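Local coordinates for protein crustacyanin (PDB 1I4U) that is a lipocalin that binds the carotenoid astaxanthin, which gives the lobster carapace its blue colour, at residues Asp1-Phe6 against Phe126-Asp131; Ala39-Pro44 against Asp131-Phe136; Cys117-Ile122 against Ala152-Ile157; Gln46-Cys51 against Leu77-Lys82. One frame throughout, in Å; residues are numbered along the deposited sequence.

Interactions 2 and 3 are the buried pair. Interaction 2 joins strands 33-41 and 128-137 by backbone hydrogen bonds, and interaction 3 lays helix 144-156 on strand 115-123 mainly through rings and aliphatic carbons, with no hydrogen bond between the segments. These two touch, since strands 115-123 and 128-137 are neighbours and Asp131 is hydrogen-bonded to Tyr119. Interaction 1, on the same strand 128-137 and sharing Asp131 with interaction 2, is partly buried and rests on one hydroxyl-to-carbonyl bond and a few apolar atoms. Interaction 4 is a surface contact at another part of the barrel, on strand 76-85, where leucine and isoleucine meet an arginine without any hydrogen bond between the segments.

Interaction 1 (Asp1-Phe6 against Phe126-Asp131); sequences DKIPDF and FGYHSD
The Phe6 ring has Pro4 CB over one face, displaced toward the rim, while Ser130 OG lies at its edge in the ring plane, 3.7 Å from Phe6 CD1. The Tyr128 ring takes the carbonyl oxygen of Phe126 at its edge and is met obliquely by Ile3, whose CD1 comes to 3.5 Å from Tyr128 CE2. The His129 ring has Asp131 OD2 at its edge, an oxygen that is itself hydrogen-bonded to Tyr119 OH, and His129 ND1 is hydrogen-bonded to the carbonyl of Gly10.

The polar link is short: Ser130 OG donates to Phe6 O at 2.7 Å. The hydroxyl stands above the carbonyl plane, 39° out of it, with a C=O...OG angle of 128°. It reaches there with OG beside its own backbone N (chi1 -82°), and the same carbonyl oxygen also receives a CA-H...O contact from Ser130 CA at 3.1 Å. OG, CA and CB of Ser130 thus all close on Phe6 O, and Ser130 OG has a second hydrogen-bond partner in Tyr124 OH.

No backbone ladder joins the two segments. Residues 1-6 form the loop before strand 7-9, which pairs antiparallel with strand 128-137. On the other flank of strand 128-137, strand 115-123 packs against His129, Ser130 and Asp131.

Interaction 2 (Ala39-Pro44 against Asp131-Phe136); sequences ALTNNP and DFSFIF
Phe132 presents CD1 and CE1 to the loop after strand 33-41: Asn42 O lies at the ring edge, in plane, 3.5 Å from Phe132 CD1, and the Pro44 side chain crosses the ring at about a right angle, its CD 3.7 Å from Phe132 CE1. An alanine at Phe132 would remove the ring edge facing Asn42 O and probably open a gap beside Pro44 CD. Asn43 CG is anti to the backbone N (chi1 -176°); its ND2 lies 3.4 Å from Phe134 CZ, the amide plane 55° from that ring, and donates to a water that bonds Thr41 O and Ser133 O, while OD1 accepts from Tyr45 N. Leu40 CB lies 3.8 Å from Phe134 CD2.

Ala39 and Ile135 are an antiparallel hydrogen-bonded pair, with Ile135 N to Ala39 O at 2.9 Å and nearly straight (174°). Leu40 and Phe134 are the non-hydrogen-bonded pair, and beyond them Thr41 N donates to Ser133 O at 3.0 Å.

Two more waters continue the seam, one linking Thr41 OG1, Asn42 O and Asp131 O. Strand 128-137 is bonded on its other side to strand 115-123, strand 164-166 packs on Ala39, Thr41, Ser133 and Ile135, and helix 144-156 covers Ser133 and Ile135.

Interaction 3 (Cys117-Ile122 against Ala152-Ile157); sequences CLYSCI and AAFKNI
Ile157, just past helix 144-156, reaches to the Tyr119 ring, and its side chain can be followed outward from CB. CG1 lies between the backbone N and the carbonyl carbon (chi1 60°), and the chain then runs on extended, chi2 155°, to CD1. That methyl makes the contact: it sits 3.6 Å from the centroid of the Tyr119 ring and only 5° off the ring normal, a CH-pi contact. All six ring carbons of Tyr119 are nearly equidistant from it, CE2 at 3.8 Å, as expected for a methyl centred over the face. The two side chains reach toward each other tip to tip.

Phe154, one turn back on the helix, meets Cys117, Leu118 and Tyr119. Its rim faces the strand backbone, with CZ 3.3 Å from Leu118 O, the oxygen lying at the ring edge in plane. Phe154 CE2 meets Cys117 CB at 3.8 Å, and Phe154 CE1 lies 4.2 Å from Tyr119 CD1. Cys117 is also tied to the helix covalently, through its disulfide to Cys150, and Phe164 meets the Phe154 ring from strand 164-166.

This is the lipocalin arrangement of a helix packed against the outside of the barrel. Between the two segments there is no hydrogen bond. Outside them, on strand 128-137, Asp131 OD2 is bonded to Tyr119 OH and probably fixes the hydroxyl end, while the methyl covers one face of the ring. The in-plane approach of Leu118 O to the C-H edge of Phe154 is consistent with a weakly favourable electrostatic contact.

Interaction 4 (Gln46-Cys51 against Leu77-Lys82); sequences QLIEKC and LKRNGK
The segments are not paired as strands: their nearest CA atoms, Ile48 and Leu77, are 7.0 Å apart, and side chains bridge the distance. Leu47 lies across Arg79 at about a right angle, with CD1 over the centre of one guanidinium face, 3.9 Å from Arg79 NE. The arginine chain runs extended to CD and then bends (chi3 76°), which brings NE round toward the leucine. Ile48 slides past it in the opposite direction, CG1 4.0 Å from Arg79 CD, so the arginine meets Ile48 with its CD methylene and Leu47 with its flat end. Leu77 CD2 completes the group, 3.9 Å from Leu47 CB and 4.0 Å from Ile48 CG1.

An alanine at Arg79 would probably leave the Leu47 methyl without the flat surface beneath it and open a gap beside Ile48.

Nearby, Glu49 and Lys50 both face Ile70 in a classic beta bulge, Cys51 is joined to Cys173 by a disulfide, and Leu47 also packs on Asn125 of the second subunit. The segments share no hydrogen bond; the contact is one of dispersion, in which apolar carbons cover one face of the guanidinium and would probably restrict solvent on that side.

Interaction 1 (Asp1-Phe6 against Phe126-Asp131)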
loop_
_atom_site.group_PDB
_atom_site.type_symbol
_atom_site.label_atom_id
_atom_site.label_comp_id
_atom_site.label_asym_id
_atom_site.label_seq_id
_atom_site.Cartn_x
_atom_site.Cartn_y
_atom_site.Cartn_z
ATOM N N ASP A 1 26.491 3.145 -7.083
ATOM C CA ASP A 1 25.443 3.422 -6.105
ATOM C C ASP A 1 24.798 2.141 -5.585
ATOM O O ASP A 1 24.675 1.082 -6.196
ATOM C CB ASP A 1 24.476 4.429 -6.727
ATOM C CG ASP A 1 23.780 4.043 -8.019
ATOM O OD1 ASP A 1 23.940 2.893 -8.555
ATOM O OD2 ASP A 1 23.050 4.946 -8.506
ATOM N N LYS A 2 24.360 2.193 -4.338
ATOM C CA LYS A 2 23.771 0.970 -3.751
ATOM C C LYS A 2 22.360 1.328 -3.346
ATOM O O LYS A 2 21.995 2.450 -2.964
ATOM C CB LYS A 2 24.694 0.468 -2.646
ATOM C CG LYS A 2 24.211 -0.252 -1.418
ATOM C CD LYS A 2 24.329 -1.761 -1.371
ATOM C CE LYS A 2 25.405 -2.438 -2.197
ATOM N NZ LYS A 2 24.965 -2.775 -3.585
ATOM N N ILE A 3 21.482 0.344 -3.485
ATOM C CA ILE A 3 20.079 0.553 -3.145
ATOM C C ILE A 3 19.585 -0.633 -2.369
ATOM O O ILE A 3 20.331 -1.641 -2.424
ATOM C CB ILE A 3 19.242 0.741 -4.417
ATOM C CG1 ILE A 3 19.155 -0.537 -5.235
ATOM C CG2 ILE A 3 19.747 1.910 -5.258
ATOM C CD1 ILE A 3 18.229 -0.385 -6.432
ATOM N N PRO A 4 18.431 -0.574 -1.706
ATOM C CA PRO A 4 18.009 -1.739 -0.913
ATOM C C PRO A 4 17.863 -2.976 -1.803
ATOM O O PRO A 4 17.482 -2.922 -2.985
ATOM C CB PRO A 4 16.669 -1.326 -0.303
ATOM C CG PRO A 4 16.663 0.164 -0.418
ATOM C CD PRO A 4 17.482 0.533 -1.640
ATOM N N ASP A 5 18.160 -4.121 -1.210
ATOM C CA ASP A 5 18.105 -5.376 -1.987
ATOM C C ASP A 5 16.691 -5.808 -2.309
ATOM O O ASP A 5 16.483 -6.794 -3.037
ATOM C CB ASP A 5 18.865 -6.458 -1.200
ATOM C CG ASP A 5 18.369 -6.730 0.187
ATOM O OD1 ASP A 5 17.226 -6.447 0.582
ATOM O OD2 ASP A 5 19.166 -7.246 0.984
ATOM N N PHE A 6 15.676 -5.117 -1.837
ATOM C CA PHE A 6 14.289 -5.387 -2.232
ATOM C C PHE A 6 13.805 -4.391 -3.288
ATOM O O PHE A 6 12.595 -4.429 -3.621
ATOM C CB PHE A 6 13.373 -5.487 -1.022
ATOM C CG PHE A 6 13.380 -4.246 -0.143
ATOM C CD1 PHE A 6 12.627 -3.130 -0.459
ATOM C CD2 PHE A 6 14.178 -4.207 0.986
ATOM C CE1 PHE A 6 12.641 -1.978 0.293
ATOM C CE2 PHE A 6 14.203 -3.048 1.766
ATOM C CZ PHE A 6 13.449 -1.943 1.416
ATOM N N PHE A 126 10.058 4.222 -12.008
ATOM C CA PHE A 126 11.417 4.395 -12.489
ATOM C C PHE A 126 12.100 3.095 -12.900
ATOM O O PHE A 126 13.347 3.013 -12.852
ATOM C CB PHE A 126 12.252 5.156 -11.450
ATOM C CG PHE A 126 12.327 4.496 -10.077
ATOM C CD1 PHE A 126 13.344 3.577 -9.826
ATOM C CD2 PHE A 126 11.436 4.741 -9.052
ATOM C CE1 PHE A 126 13.468 2.938 -8.614
ATOM C CE2 PHE A 126 11.559 4.100 -7.821
ATOM C CZ PHE A 126 12.563 3.192 -7.606
ATOM N N GLY A 127 11.301 2.080 -13.360
ATOM C CA GLY A 127 11.938 0.944 -13.995
ATOM C C GLY A 127 12.432 -0.147 -13.046
ATOM O O GLY A 127 13.277 -0.996 -13.426
ATOM N N TYR A 128 11.909 -0.132 -11.833
ATOM C CA TYR A 128 12.197 -1.092 -10.797
ATOM C C TYR A 128 10.903 -1.562 -10.180
ATOM O O TYR A 128 9.857 -0.955 -10.400
ATOM C CB TYR A 128 13.021 -0.485 -9.671
ATOM C CG TYR A 128 14.481 -0.211 -9.972
ATOM C CD1 TYR A 128 14.865 0.767 -10.872
ATOM C CD2 TYR A 128 15.489 -0.937 -9.346
ATOM C CE1 TYR A 128 16.195 1.020 -11.156
ATOM C CE2 TYR A 128 16.812 -0.678 -9.627
ATOM C CZ TYR A 128 17.172 0.289 -10.515
ATOM O OH TYR A 128 18.508 0.573 -10.822
ATOM N N HIS A 129 11.003 -2.643 -9.396
ATOM C CA HIS A 129 9.898 -3.121 -8.569
ATOM C C HIS A 129 10.428 -3.493 -7.204
ATOM O O HIS A 129 11.633 -3.640 -7.041
ATOM C CB HIS A 129 9.240 -4.345 -9.204
ATOM C CG HIS A 129 10.118 -5.546 -9.363
ATOM N ND1 HIS A 129 11.064 -5.596 -10.390
ATOM C CD2 HIS A 129 10.243 -6.738 -8.715
ATOM C CE1 HIS A 129 11.695 -6.760 -10.311
ATOM N NE2 HIS A 129 11.219 -7.495 -9.293
ATOM N N SER A 130 9.532 -3.641 -6.270
ATOM C CA SER A 130 9.868 -4.205 -4.998
ATOM C C SER A 130 8.962 -5.406 -4.787
ATOM O O SER A 130 7.770 -5.355 -4.987
ATOM C CB SER A 130 9.697 -3.277 -3.813
ATOM O OG SER A 130 10.820 -2.394 -3.661
ATOM N N ASP A 131 9.580 -6.488 -4.357
ATOM C CA ASP A 131 8.748 -7.632 -3.963
ATOM C C ASP A 131 9.168 -8.146 -2.590
ATOM O O ASP A 131 10.210 -7.855 -2.034
ATOM C CB ASP A 131 8.768 -8.708 -4.998
ATOM C CG ASP A 131 10.109 -9.287 -5.366
ATOM O OD1 ASP A 131 11.023 -9.162 -4.547
ATOM O OD2 ASP A 131 10.156 -9.802 -6.488
#

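Interaction 2 (Ala39-Pro44 against Asp131-Phe136)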
loop_
_atom_site.group_PDB
_atom_site.type_symbol
_atom_site.label_atom_id
_atom_site.label_comp_id
_atom_site.label_asym_id
_atom_site.label_seq_id
_atom_site.Cartn_x
_atom_site.Cartn_y
_atom_site.Cartn_z
ATOM N N ALA A 39 9.966 -17.705 7.309
ATOM C CA ALA A 39 11.055 -16.902 6.730
ATOM C C ALA A 39 10.420 -15.835 5.832
ATOM O O ALA A 39 9.284 -16.000 5.371
ATOM C CB ALA A 39 12.060 -17.697 5.911
ATOM N N LEU A 40 11.158 -14.771 5.585
ATOM C CA LEU A 40 10.708 -13.698 4.698
ATOM C C LEU A 40 11.923 -12.988 4.102
ATOM O O LEU A 40 12.996 -13.002 4.696
ATOM C CB LEU A 40 9.772 -12.703 5.394
ATOM C CG LEU A 40 10.388 -11.609 6.219
ATOM C CD1 LEU A 40 9.290 -10.635 6.659
ATOM C CD2 LEU A 40 11.121 -12.144 7.442
ATOM N N THR A 41 11.692 -12.376 2.920
ATOM C CA THR A 41 12.703 -11.513 2.340
ATOM C C THR A 41 12.563 -10.116 2.939
ATOM O O THR A 41 11.489 -9.752 3.411
ATOM C CB THR A 41 12.607 -11.479 0.789
ATOM O OG1 THR A 41 11.346 -10.935 0.365
ATOM C CG2 THR A 41 12.711 -12.872 0.190
ATOM N N ASN A 42 13.655 -9.367 2.971
ATOM C CA ASN A 42 13.756 -8.063 3.634
ATOM C C ASN A 42 12.532 -7.205 3.431
ATOM O O ASN A 42 12.159 -6.892 2.312
ATOM C CB ASN A 42 14.987 -7.400 3.050
ATOM C CG ASN A 42 15.415 -6.148 3.738
ATOM O OD1 ASN A 42 14.909 -5.746 4.792
ATOM N ND2 ASN A 42 16.398 -5.526 3.104
ATOM N N ASN A 43 11.867 -6.865 4.522
ATOM C CA ASN A 43 10.550 -6.217 4.466
ATOM C C ASN A 43 10.584 -5.081 5.459
ATOM O O ASN A 43 10.664 -5.312 6.649
ATOM C CB ASN A 43 9.490 -7.290 4.738
ATOM C CG ASN A 43 8.097 -6.719 4.601
ATOM O OD1 ASN A 43 7.846 -5.564 4.964
ATOM N ND2 ASN A 43 7.222 -7.520 4.025
ATOM N N PRO A 44 10.588 -3.832 4.996
ATOM C CA PRO A 44 10.682 -2.667 5.907
ATOM C C PRO A 44 9.346 -2.304 6.530
ATOM O O PRO A 44 9.273 -1.375 7.310
ATOM C CB PRO A 44 11.139 -1.581 4.918
ATOM C CG PRO A 44 10.394 -1.935 3.667
ATOM C CD PRO A 44 10.529 -3.424 3.588
ATOM N N ASP A 131 9.580 -6.488 -4.357
ATOM C CA ASP A 131 8.748 -7.632 -3.963
ATOM C C ASP A 131 9.168 -8.146 -2.590
ATOM O O ASP A 131 10.210 -7.855 -2.034
ATOM C CB ASP A 131 8.768 -8.708 -4.998
ATOM C CG ASP A 131 10.109 -9.287 -5.366
ATOM O OD1 ASP A 131 11.023 -9.162 -4.547
ATOM O OD2 ASP A 131 10.156 -9.802 -6.488
ATOM N N PHE A 132 8.189 -8.839 -2.043
ATOM C CA PHE A 132 8.156 -9.246 -0.648
ATOM C C PHE A 132 7.603 -10.676 -0.635
ATOM O O PHE A 132 6.482 -10.887 -1.079
ATOM C CB PHE A 132 7.304 -8.300 0.240
ATOM C CG PHE A 132 7.848 -6.879 0.118
ATOM C CD1 PHE A 132 9.006 -6.519 0.759
ATOM C CD2 PHE A 132 7.246 -5.957 -0.690
ATOM C CE1 PHE A 132 9.548 -5.245 0.565
ATOM C CE2 PHE A 132 7.742 -4.673 -0.894
ATOM C CZ PHE A 132 8.933 -4.344 -0.271
ATOM N N SER A 133 8.400 -11.617 -0.153
ATOM C CA SER A 133 8.071 -13.011 -0.168
ATOM C C SER A 133 8.129 -13.554 1.268
ATOM O O SER A 133 8.872 -13.070 2.117
ATOM C CB SER A 133 9.000 -13.796 -1.079
ATOM O OG SER A 133 8.945 -13.329 -2.409
ATOM N N PHE A 134 7.316 -14.578 1.469
ATOM C CA PHE A 134 7.119 -15.190 2.784
ATOM C C PHE A 134 6.940 -16.684 2.638
ATOM O O PHE A 134 6.295 -17.122 1.719
ATOM C CB PHE A 134 5.891 -14.646 3.490
ATOM C CG PHE A 134 5.730 -13.136 3.516
ATOM C CD1 PHE A 134 5.250 -12.472 2.407
ATOM C CD2 PHE A 134 6.081 -12.396 4.638
ATOM C CE1 PHE A 134 5.123 -11.102 2.429
ATOM C CE2 PHE A 134 5.920 -11.017 4.654
ATOM C CZ PHE A 134 5.457 -10.378 3.538
ATOM N N ILE A 135 7.470 -17.421 3.613
ATOM C CA ILE A 135 7.202 -18.837 3.781
ATOM C C ILE A 135 6.454 -18.962 5.095
ATOM O O ILE A 135 6.996 -18.541 6.138
ATOM C CB ILE A 135 8.474 -19.698 3.742
ATOM C CG1 ILE A 135 9.185 -19.561 2.388
ATOM C CG2 ILE A 135 8.233 -21.169 4.021
ATOM C CD1 ILE A 135 10.601 -20.145 2.368
ATOM N N PHE A 136 5.249 -19.486 5.034
ATOM C CA PHE A 136 4.429 -19.764 6.208
ATOM C C PHE A 136 4.360 -21.286 6.504
ATOM O O PHE A 136 4.413 -22.089 5.567
ATOM C CB PHE A 136 3.013 -19.297 5.967
ATOM C CG PHE A 136 2.626 -17.855 6.136
ATOM C CD1 PHE A 136 3.564 -16.830 6.253
ATOM C CD2 PHE A 136 1.260 -17.505 6.187
ATOM C CE1 PHE A 136 3.192 -15.515 6.473
ATOM C CE2 PHE A 136 0.867 -16.181 6.426
ATOM C CZ PHE A 136 1.837 -15.210 6.547
HETATM O O HOH W 1 8.770 -9.987 2.847
HETATM O O HOH W 2 11.912 -8.323 0.124
HETATM O O HOH W 3 10.798 -11.328 -2.470
#

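Interaction 3 (Cys117-Ile122 against Ala152-Ile157)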
loop_
_atom_site.group_PDB
_atom_site.type_symbol
_atom_site.label_atom_id
_atom_site.label_comp_id
_atom_site.label_asym_id
_atom_site.label_seq_id
_atom_site.Cartn_x
_atom_site.Cartn_y
_atom_site.Cartn_z
ATOM N N CYS A 117 3.418 -20.381 0.455
ATOM C CA CYS A 117 4.430 -19.544 -0.151
ATOM C C CYS A 117 3.696 -18.289 -0.660
ATOM O O CYS A 117 2.861 -18.410 -1.553
ATOM C CB CYS A 117 5.124 -20.263 -1.297
ATOM S SG CYS A 117 5.469 -22.039 -1.056
ATOM N N LEU A 118 4.020 -17.141 -0.065
ATOM C CA LEU A 118 3.276 -15.895 -0.336
ATOM C C LEU A 118 4.138 -14.865 -1.017
ATOM O O LEU A 118 5.354 -14.781 -0.761
ATOM C CB LEU A 118 2.768 -15.318 0.973
ATOM C CG LEU A 118 2.029 -16.312 1.897
ATOM C CD1 LEU A 118 1.602 -15.554 3.169
ATOM C CD2 LEU A 118 0.923 -17.007 1.164
ATOM N N TYR A 119 3.513 -14.054 -1.864
ATOM C CA TYR A 119 4.247 -13.101 -2.681
ATOM C C TYR A 119 3.473 -11.802 -2.875
ATOM O O TYR A 119 2.267 -11.834 -3.156
ATOM C CB TYR A 119 4.508 -13.744 -4.045
ATOM C CG TYR A 119 5.346 -12.908 -4.996
ATOM C CD1 TYR A 119 6.662 -12.632 -4.691
ATOM C CD2 TYR A 119 4.838 -12.380 -6.172
ATOM C CE1 TYR A 119 7.493 -11.867 -5.496
ATOM C CE2 TYR A 119 5.652 -11.625 -7.002
ATOM C CZ TYR A 119 6.969 -11.372 -6.664
ATOM O OH TYR A 119 7.746 -10.617 -7.519
ATOM N N SER A 120 4.149 -10.671 -2.777
ATOM C CA SER A 120 3.608 -9.360 -3.057
ATOM C C SER A 120 4.613 -8.593 -3.922
ATOM O O SER A 120 5.814 -8.714 -3.678
ATOM C CB SER A 120 3.399 -8.583 -1.766
ATOM O OG SER A 120 2.744 -7.366 -1.987
ATOM N N CYS A 121 4.138 -7.829 -4.883
ATOM C CA CYS A 121 5.062 -7.052 -5.731
ATOM C C CYS A 121 4.418 -5.720 -6.080
ATOM O O CYS A 121 3.195 -5.645 -6.232
ATOM C CB CYS A 121 5.406 -7.839 -7.001
ATOM S SG CYS A 121 6.763 -7.180 -7.971
ATOM N N ILE A 122 5.247 -4.698 -6.166
ATOM C CA ILE A 122 4.835 -3.362 -6.585
ATOM C C ILE A 122 5.769 -2.857 -7.651
ATOM O O ILE A 122 6.987 -2.913 -7.423
ATOM C CB ILE A 122 4.764 -2.414 -5.385
ATOM C CG1 ILE A 122 4.306 -0.991 -5.661
ATOM C CG2 ILE A 122 6.073 -2.310 -4.634
ATOM C CD1 ILE A 122 2.886 -0.856 -6.192
ATOM N N ALA A 152 11.332 -23.635 -4.931
ATOM C CA ALA A 152 11.069 -23.887 -6.345
ATOM C C ALA A 152 10.102 -22.860 -6.891
ATOM O O ALA A 152 10.287 -22.280 -7.954
ATOM C CB ALA A 152 10.557 -25.292 -6.578
ATOM N N ALA A 153 9.049 -22.597 -6.107
ATOM C CA ALA A 153 8.001 -21.679 -6.551
ATOM C C ALA A 153 8.533 -20.272 -6.760
ATOM O O ALA A 153 8.183 -19.595 -7.722
ATOM C CB ALA A 153 6.826 -21.647 -5.584
ATOM N N PHE A 154 9.385 -19.839 -5.832
ATOM C CA PHE A 154 9.934 -18.498 -5.987
ATOM C C PHE A 154 10.970 -18.428 -7.102
ATOM O O PHE A 154 10.997 -17.412 -7.820
ATOM C CB PHE A 154 10.496 -18.074 -4.635
ATOM C CG PHE A 154 9.431 -17.743 -3.586
ATOM C CD1 PHE A 154 8.627 -16.649 -3.789
ATOM C CD2 PHE A 154 9.229 -18.495 -2.463
ATOM C CE1 PHE A 154 7.665 -16.304 -2.862
ATOM C CE2 PHE A 154 8.281 -18.171 -1.536
ATOM C CZ PHE A 154 7.427 -17.122 -1.748
ATOM N N LYS A 155 11.780 -19.463 -7.242
ATOM C CA LYS A 155 12.733 -19.483 -8.365
ATOM C C LYS A 155 12.004 -19.435 -9.681
ATOM O O LYS A 155 12.454 -18.803 -10.650
ATOM C CB LYS A 155 13.607 -20.716 -8.274
ATOM C CG LYS A 155 14.759 -20.633 -7.278
ATOM C CD LYS A 155 15.353 -21.993 -7.113
ATOM C CE LYS A 155 16.792 -22.224 -6.829
ATOM N NZ LYS A 155 17.529 -21.109 -6.214
ATOM N N ASN A 156 10.857 -20.077 -9.723
ATOM C CA ASN A 156 10.068 -20.118 -10.950
ATOM C C ASN A 156 9.577 -18.741 -11.387
ATOM O O ASN A 156 9.259 -18.556 -12.573
ATOM C CB ASN A 156 8.880 -21.067 -10.785
ATOM C CG ASN A 156 8.006 -21.270 -11.989
ATOM O OD1 ASN A 156 8.352 -21.898 -12.996
ATOM N ND2 ASN A 156 6.777 -20.787 -11.958
ATOM N N ILE A 157 9.508 -17.778 -10.471
ATOM C CA ILE A 157 9.098 -16.414 -10.818
ATOM C C ILE A 157 10.263 -15.442 -10.657
ATOM O O ILE A 157 10.158 -14.234 -10.507
ATOM C CB ILE A 157 7.841 -15.977 -10.040
ATOM C CG1 ILE A 157 7.960 -15.977 -8.514
ATOM C CG2 ILE A 157 6.677 -16.855 -10.465
ATOM C CD1 ILE A 157 7.003 -15.031 -7.814
#

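Interaction 4 (Gln46-Cys51 against Leu77-Lys82)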
loop_
_atom_site.group_PDB
_atom_site.type_symbol
_atom_site.label_atom_id
_atom_site.label_comp_id
_atom_site.label_asym_id
_atom_site.label_seq_id
_atom_site.Cartn_x
_atom_site.Cartn_y
_atom_site.Cartn_z
ATOM N N GLN A 46 7.074 -4.825 7.970
ATOM C CA GLN A 46 6.700 -5.816 8.992
ATOM C C GLN A 46 7.212 -5.326 10.316
ATOM O O GLN A 46 8.411 -5.278 10.577
ATOM C CB GLN A 46 7.292 -7.150 8.587
ATOM C CG GLN A 46 7.340 -8.253 9.588
ATOM C CD GLN A 46 5.998 -8.761 10.020
ATOM O OE1 GLN A 46 5.577 -9.901 9.803
ATOM N NE2 GLN A 46 5.256 -7.885 10.647
ATOM N N LEU A 47 6.292 -4.961 11.188
ATOM C CA LEU A 47 6.638 -4.457 12.517
ATOM C C LEU A 47 6.899 -5.511 13.566
ATOM O O LEU A 47 7.424 -5.239 14.618
ATOM C CB LEU A 47 5.514 -3.520 13.036
ATOM C CG LEU A 47 5.165 -2.323 12.154
ATOM C CD1 LEU A 47 4.045 -1.512 12.804
ATOM C CD2 LEU A 47 6.428 -1.520 11.863
ATOM N N ILE A 48 6.583 -6.769 13.317
ATOM C CA ILE A 48 6.799 -7.875 14.170
ATOM C C ILE A 48 8.048 -8.625 13.736
ATOM O O ILE A 48 8.125 -9.180 12.660
ATOM C CB ILE A 48 5.577 -8.831 14.226
ATOM C CG1 ILE A 48 4.252 -8.076 14.373
ATOM C CG2 ILE A 48 5.741 -9.857 15.327
ATOM C CD1 ILE A 48 3.030 -8.961 14.285
ATOM N N GLU A 49 9.045 -8.625 14.603
ATOM C CA GLU A 49 10.344 -9.200 14.271
ATOM C C GLU A 49 10.418 -10.705 14.519
ATOM O O GLU A 49 10.949 -11.461 13.690
ATOM C CB GLU A 49 11.441 -8.522 15.088
ATOM C CG GLU A 49 12.816 -9.040 14.722
ATOM C CD GLU A 49 13.986 -8.426 15.463
ATOM O OE1 GLU A 49 13.769 -7.856 16.574
ATOM O OE2 GLU A 49 15.153 -8.552 15.016
ATOM N N LYS A 50 9.971 -11.122 15.694
ATOM C CA LYS A 50 10.148 -12.473 16.147
ATOM C C LYS A 50 8.811 -13.116 16.511
ATOM O O LYS A 50 7.833 -12.424 16.875
ATOM C CB LYS A 50 11.065 -12.549 17.371
ATOM C CG LYS A 50 12.421 -11.929 17.204
ATOM C CD LYS A 50 13.184 -11.971 18.515
ATOM C CE LYS A 50 14.593 -11.443 18.352
ATOM N NZ LYS A 50 15.261 -11.330 19.691
ATOM N N CYS A 51 8.735 -14.434 16.436
ATOM C CA CYS A 51 7.620 -15.238 16.947
ATOM C C CYS A 51 6.335 -14.935 16.209
ATOM O O CYS A 51 5.250 -15.053 16.761
ATOM C CB CYS A 51 7.442 -15.030 18.465
ATOM S SG CYS A 51 8.932 -15.453 19.402
ATOM N N LEU A 77 3.512 -7.410 20.624
ATOM C CA LEU A 77 2.760 -6.606 19.702
ATOM C C LEU A 77 1.694 -7.434 19.018
ATOM O O LEU A 77 1.942 -8.563 18.626
ATOM C CB LEU A 77 3.694 -5.980 18.631
ATOM C CG LEU A 77 3.020 -5.120 17.567
ATOM C CD1 LEU A 77 2.355 -3.876 18.159
ATOM C CD2 LEU A 77 4.034 -4.662 16.509
ATOM N N LYS A 78 0.512 -6.851 18.932
ATOM C CA LYS A 78 -0.590 -7.379 18.157
ATOM C C LYS A 78 -0.964 -6.364 17.083
ATOM O O LYS A 78 -1.106 -5.185 17.434
ATOM C CB LYS A 78 -1.842 -7.685 18.973
ATOM C CG LYS A 78 -3.070 -8.183 18.231
ATOM C CD LYS A 78 -4.193 -8.555 19.167
ATOM C CE LYS A 78 -5.268 -7.511 19.094
ATOM N NZ LYS A 78 -6.329 -7.736 20.124
ATOM N N ARG A 79 -1.121 -6.868 15.877
ATOM C CA ARG A 79 -1.574 -6.089 14.750
ATOM C C ARG A 79 -2.834 -6.703 14.186
ATOM O O ARG A 79 -2.890 -7.884 13.954
ATOM C CB ARG A 79 -0.526 -6.066 13.648
ATOM C CG ARG A 79 0.733 -5.412 14.167
ATOM C CD ARG A 79 1.717 -5.319 13.037
ATOM N NE ARG A 79 1.236 -4.199 12.169
ATOM C CZ ARG A 79 1.766 -4.124 10.925
ATOM N NH1 ARG A 79 2.683 -4.977 10.451
ATOM N NH2 ARG A 79 1.368 -3.153 10.133
ATOM N N ASN A 80 -3.855 -5.867 13.952
ATOM C CA ASN A 80 -5.119 -6.271 13.318
ATOM C C ASN A 80 -5.054 -6.093 11.804
ATOM O O ASN A 80 -4.700 -5.006 11.339
ATOM C CB ASN A 80 -6.274 -5.446 13.853
ATOM C CG ASN A 80 -6.512 -5.662 15.336
ATOM O OD1 ASN A 80 -6.726 -6.800 15.753
ATOM N ND2 ASN A 80 -6.483 -4.615 16.133
ATOM N N GLY A 81 -5.344 -7.180 11.114
ATOM C CA GLY A 81 -5.292 -7.202 9.670
ATOM C C GLY A 81 -6.537 -7.769 9.068
ATOM O O GLY A 81 -7.424 -8.316 9.744
ATOM N N LYS A 82 -6.651 -7.627 7.736
ATOM C CA LYS A 82 -7.698 -8.218 6.933
ATOM C C LYS A 82 -7.114 -8.715 5.623
ATOM O O LYS A 82 -6.152 -8.137 5.129
ATOM C CB LYS A 82 -8.806 -7.216 6.577
ATOM C CG LYS A 82 -9.643 -6.737 7.729
ATOM C CD LYS A 82 -10.559 -5.612 7.277
ATOM C CE LYS A 82 -11.430 -5.189 8.430
ATOM N NZ LYS A 82 -12.688 -5.941 8.414
#